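Local coordinates for protein putative polyketide synthase (Brevibacillus brevis, PDB 6HP2) that probably transfers methyl groups from S-adenosylmethionine to oxygen atoms, as the O-methyltransferase domain of a trans-AT polyketide synthase thought to take part in bacillaene biosynthesis, at residues A[168-174]-A[197-201]; A[44-50]-A[79-84]; A[179-184]-A[227-233]. All blocks are in the same frame, centred on the assembly; numbering follows the deposited sequence.

Contact 1: A[168-174]-A[197-201]. With SAH (S-adenosyl-L-homocysteine), chain B.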
loop_
_atom_site.group_PDB
_atom_site.type_symbol
_atom_site.label_atom_id
_atom_site.label_comp_id
_atom_site.label_asym_id
_atom_site.label_seq_id
_atom_site.Cartn_x
_atom_site.Cartn_y
_atom_site.Cartn_z
ATOM N N VAL A 168 7.865 0.138 4.077
ATOM C CA VAL A 168 6.489 0.391 3.714
ATOM C C VAL A 168 6.338 0.081 2.234
ATOM O O VAL A 168 7.124 0.585 1.409
ATOM C CB VAL A 168 6.097 1.845 4.033
ATOM C CG1 VAL A 168 4.678 2.113 3.521
ATOM C CG2 VAL A 168 6.185 2.093 5.479
ATOM N N GLY A 169 5.348 -0.767 1.901
ATOM C CA GLY A 169 4.989 -0.976 0.492
ATOM C C GLY A 169 3.497 -0.925 0.273
ATOM O O GLY A 169 2.793 -1.939 0.464
ATOM N N ILE A 170 2.973 0.237 -0.097
ATOM C CA ILE A 170 1.534 0.367 -0.292
ATOM C C ILE A 170 1.186 0.140 -1.768
ATOM O O ILE A 170 1.588 0.939 -2.615
ATOM C CB ILE A 170 1.053 1.762 0.141
ATOM C CG1 ILE A 170 1.292 1.951 1.642
ATOM C CG2 ILE A 170 -0.418 1.947 -0.190
ATOM C CD1 ILE A 170 1.076 3.368 2.125
ATOM N N GLU A 171 0.461 -0.947 -2.076
ATOM C CA GLU A 171 0.066 -1.306 -3.447
ATOM C C GLU A 171 1.268 -1.378 -4.386
ATOM O O GLU A 171 1.206 -0.889 -5.511
ATOM C CB GLU A 171 -0.995 -0.353 -4.020
ATOM C CG GLU A 171 -2.351 -0.431 -3.341
ATOM C CD GLU A 171 -3.439 0.235 -4.161
ATOM O OE1 GLU A 171 -3.204 0.492 -5.360
ATOM O OE2 GLU A 171 -4.527 0.498 -3.612
ATOM N N VAL A 172 2.366 -1.970 -3.925
ATOM C CA VAL A 172 3.561 -2.031 -4.749
ATOM C C VAL A 172 4.109 -3.391 -5.174
ATOM O O VAL A 172 4.646 -3.502 -6.274
ATOM C CB VAL A 172 4.727 -1.319 -4.029
ATOM C CG1 VAL A 172 6.035 -1.557 -4.766
ATOM C CG2 VAL A 172 4.444 0.167 -3.886
ATOM N N SER A 173 3.971 -4.435 -4.360
ATOM C CA SER A 173 4.633 -5.678 -4.749
ATOM C C SER A 173 3.919 -6.425 -5.869
ATOM O O SER A 173 4.591 -7.202 -6.578
ATOM C CB SER A 173 4.841 -6.624 -3.545
ATOM O OG SER A 173 3.736 -7.371 -3.345
ATOM N N PHE A 174 2.613 -6.205 -6.071
ATOM C CA PHE A 174 1.940 -6.889 -7.170
ATOM C C PHE A 174 2.367 -6.348 -8.523
ATOM O O PHE A 174 2.080 -6.987 -9.544
ATOM C CB PHE A 174 0.397 -6.866 -7.044
ATOM C CG PHE A 174 -0.242 -5.532 -7.126
ATOM C CD1 PHE A 174 -0.561 -4.993 -8.338
ATOM C CD2 PHE A 174 -0.572 -4.830 -5.988
ATOM C CE1 PHE A 174 -1.189 -3.753 -8.439
ATOM C CE2 PHE A 174 -1.222 -3.595 -6.095
ATOM C CZ PHE A 174 -1.501 -3.064 -7.321
ATOM N N LEU A 197 5.236 -2.920 6.588
ATOM C CA LEU A 197 3.836 -2.594 6.378
ATOM C C LEU A 197 3.531 -2.616 4.879
ATOM O O LEU A 197 4.099 -1.842 4.089
ATOM C CB LEU A 197 3.510 -1.248 7.001
ATOM C CG LEU A 197 3.729 -1.088 8.470
ATOM C CD1 LEU A 197 3.607 0.384 8.923
ATOM C CD2 LEU A 197 2.751 -1.942 9.242
ATOM N N LEU A 198 2.615 -3.484 4.505
ATOM C CA LEU A 198 2.174 -3.597 3.137
ATOM C C LEU A 198 0.679 -3.403 3.002
ATOM O O LEU A 198 -0.104 -3.747 3.890
ATOM C CB LEU A 198 2.501 -4.965 2.586
ATOM C CG LEU A 198 3.881 -5.474 2.720
ATOM C CD1 LEU A 198 3.874 -6.944 2.177
ATOM C CD2 LEU A 198 4.858 -4.679 1.958
ATOM N N ILE A 199 0.297 -2.869 1.842
ATOM C CA ILE A 199 -1.056 -2.937 1.332
ATOM C C ILE A 199 -0.909 -3.660 0.013
ATOM O O ILE A 199 -0.250 -3.146 -0.895
ATOM C CB ILE A 199 -1.727 -1.568 1.156
ATOM C CG1 ILE A 199 -1.842 -0.833 2.504
ATOM C CG2 ILE A 199 -3.117 -1.730 0.524
ATOM C CD1 ILE A 199 -2.682 0.384 2.480
ATOM N N ASP A 200 -1.578 -4.818 -0.127
ATOM C CA ASP A 200 -1.286 -5.688 -1.258
ATOM C C ASP A 200 -2.427 -6.673 -1.467
ATOM O O ASP A 200 -3.365 -6.792 -0.656
ATOM C CB ASP A 200 0.033 -6.416 -1.057
ATOM C CG ASP A 200 0.906 -6.402 -2.283
ATOM O OD1 ASP A 200 0.378 -6.585 -3.382
ATOM O OD2 ASP A 200 2.153 -6.251 -2.114
ATOM N N TYR A 201 -2.346 -7.353 -2.595
ATOM C CA TYR A 201 -3.334 -8.367 -2.963
ATOM C C TYR A 201 -2.939 -9.806 -2.638
ATOM O O TYR A 201 -1.771 -10.211 -2.729
ATOM C CB TYR A 201 -3.633 -8.261 -4.449
ATOM C CG TYR A 201 -4.463 -7.101 -4.843
ATOM C CD1 TYR A 201 -5.815 -7.051 -4.501
ATOM C CD2 TYR A 201 -3.939 -6.036 -5.620
ATOM C CE1 TYR A 201 -6.597 -6.007 -4.909
ATOM C CE2 TYR A 201 -4.767 -4.995 -6.028
ATOM C CZ TYR A 201 -6.067 -4.965 -5.643
ATOM O OH TYR A 201 -6.927 -3.919 -6.030
HETATM N N SAH B . 2.861 3.789 -2.532
HETATM C CA SAH B . 2.447 4.915 -3.364
HETATM C CB SAH B . 2.416 4.553 -4.844
HETATM C CG SAH B . 1.710 3.255 -5.193
HETATM S SD SAH B . 1.568 3.057 -6.994
HETATM C C SAH B . 1.094 5.373 -2.879
HETATM O O SAH B . 0.536 6.336 -3.405
HETATM O OXT SAH B . 0.561 4.784 -1.944
HETATM C "C5'" SAH B . 2.868 1.818 -7.202
HETATM C "C4'" SAH B . 4.263 2.396 -6.974
HETATM O "O4'" SAH B . 5.217 1.311 -7.012
HETATM C "C3'" SAH B . 4.702 3.329 -8.151
HETATM O "O3'" SAH B . 5.350 4.440 -7.513
HETATM C "C2'" SAH B . 5.696 2.522 -8.984
HETATM O "O2'" SAH B . 6.677 3.274 -9.634
HETATM C "C1'" SAH B . 6.296 1.620 -7.883
HETATM N N9 SAH B . 6.950 0.396 -8.340
HETATM C C8 SAH B . 6.423 -0.621 -9.085
HETATM N N7 SAH B . 7.412 -1.495 -9.296
HETATM C C5 SAH B . 8.525 -1.077 -8.649
HETATM C C6 SAH B . 9.816 -1.576 -8.526
HETATM N N6 SAH B . 10.222 -2.736 -9.040
HETATM N N1 SAH B . 10.719 -0.891 -7.767
HETATM C C2 SAH B . 10.400 0.334 -7.210
HETATM N N3 SAH B . 9.132 0.831 -7.367
HETATM C C4 SAH B . 8.238 0.161 -8.105
HETATM O O HOH W 1 3.253 -3.821 -1.591
#
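Leu197 opens a parallel strand pairing: its O accepts a hydrogen bond from Gly169 N at 2.7 Å, and its side chain shares a hydrophobic face with Val168, Ile170 and Ile199, covered by helix 70-88. Leu198 points to the other face, where its CD2 lies so near Gly169 that a CB there would be crowded, so glycine suits the position. Ile199 bonds through both N (to Gly169 O, 3.0 Å) and O (from Glu171 N, 2.6 Å), while its CD1 meets Ile170 CG2 at 3.8 Å. Glu171 then takes a left-handed backbone conformation and the chain turns off the strand. Asp200 stays in its strand and its carboxylate reaches toward the turning chain: water 1 donates to Asp200 OD2 (2.7 Å) and Gly169 O (2.8 Å) and accepts from Ser173 N (2.9 Å), while Asp200 OD1 takes Tyr201 N at 2.9 Å. Tyr201 sets its ring edge against the face of Phe174, centroids 5.1 Å apart, in a T-shaped stack. Ile170 O points away from strand 194-203, at the end of its own strand, and accepts from SAH N at 3.1 Å: the strand end, as in other Rossmann-like methyltransferases, helps hold the cofactor.

Contact 2: A[44-50]-A[79-84]. With SAH (S-adenosyl-L-homocysteine), chain B.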
loop_
_atom_site.group_PDB
_atom_site.type_symbol
_atom_site.label_atom_id
_atom_site.label_comp_id
_atom_site.label_asym_id
_atom_site.label_seq_id
_atom_site.Cartn_x
_atom_site.Cartn_y
_atom_site.Cartn_z
ATOM N N TYR A 44 -2.167 10.357 -3.446
ATOM C CA TYR A 44 -2.005 8.924 -3.266
ATOM C C TYR A 44 -2.483 8.235 -4.523
ATOM O O TYR A 44 -3.504 8.624 -5.073
ATOM C CB TYR A 44 -2.800 8.437 -2.070
ATOM C CG TYR A 44 -2.422 9.127 -0.771
ATOM C CD1 TYR A 44 -1.227 8.839 -0.109
ATOM C CD2 TYR A 44 -3.320 9.999 -0.176
ATOM C CE1 TYR A 44 -0.911 9.480 1.098
ATOM C CE2 TYR A 44 -3.040 10.629 1.000
ATOM C CZ TYR A 44 -1.835 10.377 1.643
ATOM O OH TYR A 44 -1.557 10.998 2.817
ATOM N N LEU A 45 -1.737 7.216 -4.968
ATOM C CA LEU A 45 -2.061 6.475 -6.189
ATOM C C LEU A 45 -2.698 5.119 -5.883
ATOM O O LEU A 45 -2.410 4.119 -6.540
ATOM C CB LEU A 45 -0.810 6.283 -7.028
ATOM C CG LEU A 45 0.012 7.572 -7.311
ATOM C CD1 LEU A 45 1.238 7.218 -8.126
ATOM C CD2 LEU A 45 -0.859 8.594 -7.978
ATOM N N THR A 46 -3.582 5.062 -4.911
ATOM C CA THR A 46 -4.217 3.805 -4.491
ATOM C C THR A 46 -5.739 3.950 -4.443
ATOM O O THR A 46 -6.281 5.055 -4.389
ATOM C CB THR A 46 -3.728 3.424 -3.089
ATOM O OG1 THR A 46 -4.092 4.481 -2.190
ATOM C CG2 THR A 46 -2.190 3.284 -3.073
ATOM N N VAL A 47 -6.429 2.825 -4.414
ATOM C CA VAL A 47 -7.855 2.822 -4.132
ATOM C C VAL A 47 -8.021 3.084 -2.640
ATOM O O VAL A 47 -7.038 3.310 -1.925
ATOM C CB VAL A 47 -8.475 1.491 -4.594
ATOM C CG1 VAL A 47 -8.313 1.384 -6.104
ATOM C CG2 VAL A 47 -7.782 0.323 -3.877
ATOM N N CYS A 48 -9.256 3.116 -2.175
ATOM C CA CYS A 48 -9.572 3.566 -0.828
ATOM C C CYS A 48 -10.826 2.841 -0.391
ATOM O O CYS A 48 -11.634 2.424 -1.231
ATOM C CB CYS A 48 -9.792 5.091 -0.769
ATOM S SG CYS A 48 -11.297 5.722 -1.610
ATOM N N PRO A 49 -11.028 2.681 0.926
ATOM C CA PRO A 49 -12.178 1.932 1.429
ATOM C C PRO A 49 -13.424 2.744 1.783
ATOM O O PRO A 49 -13.289 3.716 2.515
ATOM C CB PRO A 49 -11.635 1.385 2.741
ATOM C CG PRO A 49 -10.839 2.522 3.250
ATOM C CD PRO A 49 -10.111 3.004 2.028
ATOM N N PHE A 50 -14.591 2.420 1.214
ATOM C CA PHE A 50 -15.870 3.028 1.579
ATOM C C PHE A 50 -16.587 2.077 2.533
ATOM O O PHE A 50 -16.697 0.893 2.231
ATOM C CB PHE A 50 -16.756 3.250 0.379
ATOM C CG PHE A 50 -16.467 4.537 -0.391
ATOM C CD1 PHE A 50 -15.310 5.230 -0.199
ATOM C CD2 PHE A 50 -17.361 5.011 -1.334
ATOM C CE1 PHE A 50 -15.056 6.399 -0.889
ATOM C CE2 PHE A 50 -17.091 6.141 -2.043
ATOM C CZ PHE A 50 -15.925 6.850 -1.804
ATOM N N LYS A 79 -10.540 9.024 2.844
ATOM C CA LYS A 79 -10.544 7.583 2.979
ATOM C C LYS A 79 -9.182 7.004 2.705
ATOM O O LYS A 79 -8.803 5.997 3.313
ATOM C CB LYS A 79 -11.612 6.981 2.050
ATOM C CG LYS A 79 -13.039 7.550 2.376
ATOM C CD LYS A 79 -13.391 7.130 3.819
ATOM C CE LYS A 79 -14.876 7.350 4.120
ATOM N NZ LYS A 79 -15.171 8.727 4.579
ATOM N N GLN A 80 -8.434 7.602 1.801
ATOM C CA GLN A 80 -7.036 7.198 1.600
ATOM C C GLN A 80 -6.217 7.428 2.851
ATOM O O GLN A 80 -5.374 6.597 3.215
ATOM C CB GLN A 80 -6.441 7.980 0.424
ATOM C CG GLN A 80 -7.068 7.525 -0.896
ATOM C CD GLN A 80 -6.583 8.296 -2.044
ATOM O OE1 GLN A 80 -6.575 9.524 -1.999
ATOM N NE2 GLN A 80 -6.150 7.600 -3.089
ATOM N N VAL A 81 -6.443 8.559 3.517
ATOM C CA VAL A 81 -5.771 8.802 4.774
ATOM C C VAL A 81 -6.238 7.789 5.827
ATOM O O VAL A 81 -5.446 7.290 6.618
ATOM C CB VAL A 81 -6.032 10.243 5.223
ATOM C CG1 VAL A 81 -5.585 10.413 6.661
ATOM C CG2 VAL A 81 -5.292 11.265 4.252
ATOM N N GLU A 82 -7.536 7.563 5.917
ATOM C CA GLU A 82 -8.056 6.678 6.959
ATOM C C GLU A 82 -7.409 5.302 6.854
ATOM O O GLU A 82 -6.991 4.712 7.852
ATOM C CB GLU A 82 -9.567 6.565 6.813
ATOM C CG GLU A 82 -10.205 5.519 7.795
ATOM C CD GLU A 82 -11.619 5.153 7.356
ATOM O OE1 GLU A 82 -12.524 5.904 7.754
ATOM O OE2 GLU A 82 -11.805 4.148 6.587
ATOM N N MET A 83 -7.349 4.759 5.643
ATOM C CA MET A 83 -6.761 3.435 5.449
ATOM C C MET A 83 -5.308 3.387 5.890
ATOM O O MET A 83 -4.865 2.430 6.526
ATOM C CB MET A 83 -6.854 3.024 3.994
ATOM C CG MET A 83 -6.267 1.640 3.728
ATOM S SD MET A 83 -6.651 1.033 2.034
ATOM C CE MET A 83 -5.824 2.185 0.979
ATOM N N ARG A 84 -4.532 4.383 5.516
ATOM C CA ARG A 84 -3.143 4.462 5.981
ATOM C C ARG A 84 -3.060 4.589 7.495
ATOM O O ARG A 84 -2.149 4.033 8.112
ATOM C CB ARG A 84 -2.460 5.637 5.283
ATOM C CG ARG A 84 -2.118 5.325 3.844
ATOM C CD ARG A 84 -1.634 6.604 3.119
ATOM N NE ARG A 84 -0.917 6.267 1.888
ATOM C CZ ARG A 84 -1.516 5.887 0.758
ATOM N NH1 ARG A 84 -2.858 5.743 0.700
ATOM N NH2 ARG A 84 -0.767 5.627 -0.287
HETATM N N SAH B . 2.861 3.789 -2.532
HETATM C CA SAH B . 2.447 4.915 -3.364
HETATM C CB SAH B . 2.416 4.553 -4.844
HETATM C CG SAH B . 1.710 3.255 -5.193
HETATM S SD SAH B . 1.568 3.057 -6.994
HETATM C C SAH B . 1.094 5.373 -2.879
HETATM O O SAH B . 0.536 6.336 -3.405
HETATM O OXT SAH B . 0.561 4.784 -1.944
HETATM C "C5'" SAH B . 2.868 1.818 -7.202
HETATM C "C4'" SAH B . 4.263 2.396 -6.974
HETATM O "O4'" SAH B . 5.217 1.311 -7.012
HETATM C "C3'" SAH B . 4.702 3.329 -8.151
HETATM O "O3'" SAH B . 5.350 4.440 -7.513
HETATM C "C2'" SAH B . 5.696 2.522 -8.984
HETATM O "O2'" SAH B . 6.677 3.274 -9.634
HETATM C "C1'" SAH B . 6.296 1.620 -7.883
HETATM N N9 SAH B . 6.950 0.396 -8.340
HETATM C C8 SAH B . 6.423 -0.621 -9.085
HETATM N N7 SAH B . 7.412 -1.495 -9.296
HETATM C C5 SAH B . 8.525 -1.077 -8.649
HETATM C C6 SAH B . 9.816 -1.576 -8.526
HETATM N N6 SAH B . 10.222 -2.736 -9.040
HETATM N N1 SAH B . 10.719 -0.891 -7.767
HETATM C C2 SAH B . 10.400 0.334 -7.210
HETATM N N3 SAH B . 9.132 0.831 -7.367
HETATM C C4 SAH B . 8.238 0.161 -8.105
HETATM O O HOH W 2 -13.832 3.700 4.987
#
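Tyr44, Gln80 and Pro49 give up the most surface where the extended N-terminal segment 44-50 crosses helix 70-88. Tyr44 lays its long aromatic side chain against the helix, CE2 reaching Val81 CG2 at 4.0 Å, and its hydroxyl goes on to Gln112. Gln80 suits its place because an amide can serve the bare backbone of a loop that has no regular pairing: NE2 donates to Thr46 O at 2.9 Å and, weakly, to Tyr44 O at 3.5 Å. Pro49, compact and lacking an NH to satisfy, lies close along the helix, with CD 3.8 Å from Met83 CB and 3.5 Å from Lys79 O; water 2 joins Pro49 O (2.5 Å) to Glu82 OE2 (2.6 Å). At the cofactor end Leu45 N donates to SAH O at 2.9 Å, and Arg84, salt-bridged to Asp109, places its positive guanidinium beside the same carboxylate. The N-terminal segment and helix 70-88, which packs on the central sheet, thus form the carboxylate side of the S-adenosylhomocysteine pocket in a Rossmann-like methyltransferase.

Contact 3: A[179-184]-A[227-233]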
loop_
_atom_site.group_PDB
_atom_site.type_symbol
_atom_site.label_atom_id
_atom_site.label_comp_id
_atom_site.label_asym_id
_atom_site.label_seq_id
_atom_site.Cartn_x
_atom_site.Cartn_y
_atom_site.Cartn_z
ATOM N N LYS A 179 9.587 -11.684 -6.862
ATOM C CA LYS A 179 9.200 -11.527 -5.464
ATOM C C LYS A 179 10.346 -11.859 -4.519
ATOM O O LYS A 179 10.477 -11.246 -3.445
ATOM C CB LYS A 179 8.030 -12.445 -5.130
ATOM C CG LYS A 179 6.861 -12.412 -6.132
ATOM C CD LYS A 179 6.056 -11.191 -6.010
ATOM C CE LYS A 179 4.807 -11.260 -6.976
ATOM N NZ LYS A 179 4.208 -9.945 -7.176
ATOM N N HIS A 180 11.155 -12.867 -4.871
ATOM C CA HIS A 180 12.223 -13.261 -3.960
ATOM C C HIS A 180 13.332 -12.233 -3.960
ATOM O O HIS A 180 13.930 -11.980 -2.904
ATOM C CB HIS A 180 12.762 -14.648 -4.295
ATOM C CG HIS A 180 11.829 -15.740 -3.897
ATOM N ND1 HIS A 180 11.644 -16.099 -2.575
ATOM C CD2 HIS A 180 10.995 -16.522 -4.627
ATOM C CE1 HIS A 180 10.759 -17.081 -2.514
ATOM N NE2 HIS A 180 10.342 -17.345 -3.740
ATOM N N GLY A 181 13.599 -11.614 -5.112
ATOM C CA GLY A 181 14.520 -10.491 -5.120
ATOM C C GLY A 181 14.059 -9.413 -4.170
ATOM O O GLY A 181 14.814 -8.944 -3.321
ATOM N N LEU A 182 12.796 -9.015 -4.306
ATOM C CA LEU A 182 12.232 -7.958 -3.482
ATOM C C LEU A 182 12.316 -8.293 -2.001
ATOM O O LEU A 182 12.771 -7.479 -1.197
ATOM C CB LEU A 182 10.784 -7.737 -3.893
ATOM C CG LEU A 182 9.999 -6.746 -3.051
ATOM C CD1 LEU A 182 10.583 -5.341 -3.111
ATOM C CD2 LEU A 182 8.562 -6.834 -3.509
ATOM N N PHE A 183 11.870 -9.479 -1.603
ATOM C CA PHE A 183 11.810 -9.762 -0.154
ATOM C C PHE A 183 13.158 -10.126 0.417
ATOM O O PHE A 183 13.379 -9.957 1.608
ATOM C CB PHE A 183 10.719 -10.816 0.148
ATOM C CG PHE A 183 9.349 -10.184 0.223
ATOM C CD1 PHE A 183 8.874 -9.698 1.412
ATOM C CD2 PHE A 183 8.530 -10.044 -0.927
ATOM C CE1 PHE A 183 7.644 -9.080 1.465
ATOM C CE2 PHE A 183 7.286 -9.379 -0.848
ATOM C CZ PHE A 183 6.850 -8.934 0.334
ATOM N N GLN A 184 14.105 -10.574 -0.415
ATOM C CA GLN A 184 15.487 -10.621 0.025
ATOM C C GLN A 184 15.955 -9.226 0.396
ATOM O O GLN A 184 16.561 -9.022 1.458
ATOM C CB GLN A 184 16.372 -11.222 -1.070
ATOM C CG GLN A 184 17.837 -11.211 -0.774
ATOM C CD GLN A 184 18.209 -12.195 0.315
ATOM O OE1 GLN A 184 17.409 -13.033 0.694
ATOM N NE2 GLN A 184 19.398 -12.081 0.818
ATOM N N LEU A 227 6.544 -17.345 0.854
ATOM C CA LEU A 227 7.400 -16.237 0.459
ATOM C C LEU A 227 7.867 -15.468 1.693
ATOM O O LEU A 227 9.054 -15.173 1.852
ATOM C CB LEU A 227 6.647 -15.306 -0.485
ATOM C CG LEU A 227 7.320 -13.976 -0.867
ATOM C CD1 LEU A 227 8.597 -14.277 -1.642
ATOM C CD2 LEU A 227 6.370 -13.111 -1.687
ATOM N N LEU A 228 6.937 -15.137 2.580
ATOM C CA LEU A 228 7.297 -14.430 3.801
ATOM C C LEU A 228 8.176 -15.293 4.689
ATOM O O LEU A 228 9.236 -14.845 5.105
ATOM C CB LEU A 228 6.053 -13.988 4.563
ATOM C CG LEU A 228 5.155 -13.039 3.822
ATOM C CD1 LEU A 228 3.922 -12.729 4.675
ATOM C CD2 LEU A 228 5.853 -11.730 3.462
ATOM N N ALA A 229 7.752 -16.546 4.973
ATOM C CA ALA A 229 8.522 -17.435 5.831
ATOM C C ALA A 229 9.936 -17.620 5.279
ATOM O O ALA A 229 10.908 -17.660 6.033
ATOM C CB ALA A 229 7.848 -18.833 5.946
ATOM N N GLU A 230 10.082 -17.667 3.951
ATOM C CA GLU A 230 11.410 -17.889 3.363
ATOM C C GLU A 230 12.348 -16.735 3.688
ATOM O O GLU A 230 13.560 -16.938 3.834
ATOM C CB GLU A 230 11.319 -18.048 1.848
ATOM C CG GLU A 230 12.660 -18.266 1.201
ATOM C CD GLU A 230 13.206 -19.650 1.505
ATOM O OE1 GLU A 230 12.388 -20.576 1.704
ATOM O OE2 GLU A 230 14.450 -19.800 1.585
ATOM N N HIS A 231 11.811 -15.520 3.821
ATOM C CA HIS A 231 12.645 -14.370 4.165
ATOM C C HIS A 231 12.488 -13.934 5.622
ATOM O O HIS A 231 12.602 -12.756 5.929
ATOM C CB HIS A 231 12.345 -13.256 3.184
ATOM C CG HIS A 231 12.645 -13.662 1.773
ATOM N ND1 HIS A 231 13.933 -13.670 1.271
ATOM C CD2 HIS A 231 11.873 -14.258 0.833
ATOM C CE1 HIS A 231 13.920 -14.175 0.050
ATOM N NE2 HIS A 231 12.678 -14.511 -0.245
ATOM N N GLN A 232 12.246 -14.888 6.516
ATOM C CA GLN A 232 12.262 -14.679 7.967
ATOM C C GLN A 232 11.106 -13.813 8.458
ATOM O O GLN A 232 11.129 -13.296 9.576
ATOM C CB GLN A 232 13.596 -14.064 8.403
ATOM C CG GLN A 232 14.844 -14.922 8.136
ATOM C CD GLN A 232 15.322 -14.841 6.699
ATOM O OE1 GLN A 232 15.545 -13.756 6.162
ATOM N NE2 GLN A 232 15.481 -15.995 6.067
ATOM N N LEU A 233 10.068 -13.635 7.671
ATOM C CA LEU A 233 8.990 -12.761 8.089
ATOM C C LEU A 233 7.759 -13.530 8.535
ATOM O O LEU A 233 7.390 -14.553 7.956
ATOM C CB LEU A 233 8.632 -11.809 6.937
ATOM C CG LEU A 233 9.735 -10.872 6.521
ATOM C CD1 LEU A 233 9.413 -10.148 5.154
ATOM C CD2 LEU A 233 10.017 -9.794 7.565
HETATM O O HOH W 3 15.983 -13.218 3.094
#
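Two histidines join directly here: His180 ND1 and His231 NE2 lie 3.0 Å apart in a hydrogen bond in which either could be the donor, their rings meeting rim to rim. Each ring also takes a CH-pi contact over its face, Leu227 CD1 on His180 and Phe183 CB on His231, so imidazole suits the boundary between surface and core by offering nitrogens at its edge and a flat face to carbon. His231 is the first residue past helix 221-230, which ends in a Schellman motif: Gln232, at positive phi, is the C-prime residue, with Leu233 N bonded to Leu228 O at 3.0 Å and Gln232 N to Ala229 O at 3.1 Å, turning the chain into strand 233-240. Deeper in, Phe183 fills the space between the helices, its CD2, CE1 and CD1 each 3.8 Å from Leu227 CD2, Leu228 CD2 and Leu233 CD1 respectively. On the outer side, water 3 links His231 ND1 (2.8 Å), Gln184 OE1 (2.8 Å) and Gln232 OE1 (3.1 Å).

In the fold
Contact 2 closes before the other two begin; contacts 1 and 3 then interleave, since helix 179-188 follows strand 164-170 and leads back to strand 194-203, a beta-alpha-beta unit of the central mixed sheet. Contact 1, near the centre of the chain, lies between the others, its centre about 13 Å from that of contact 2 and about 14 Å from that of contact 3. It meets contact 2 through Glu171 and Ile170, which touch Val47, Thr46 and Arg84, and both contacts touch SAH. On the contact 3 side, Ser173 O lies 2.8 Å from Lys179 NZ. Contacts 2 and 3 stay about 15 Å apart at their nearest atoms, so contact 1 bridges pocket and peripheral helix pair in space.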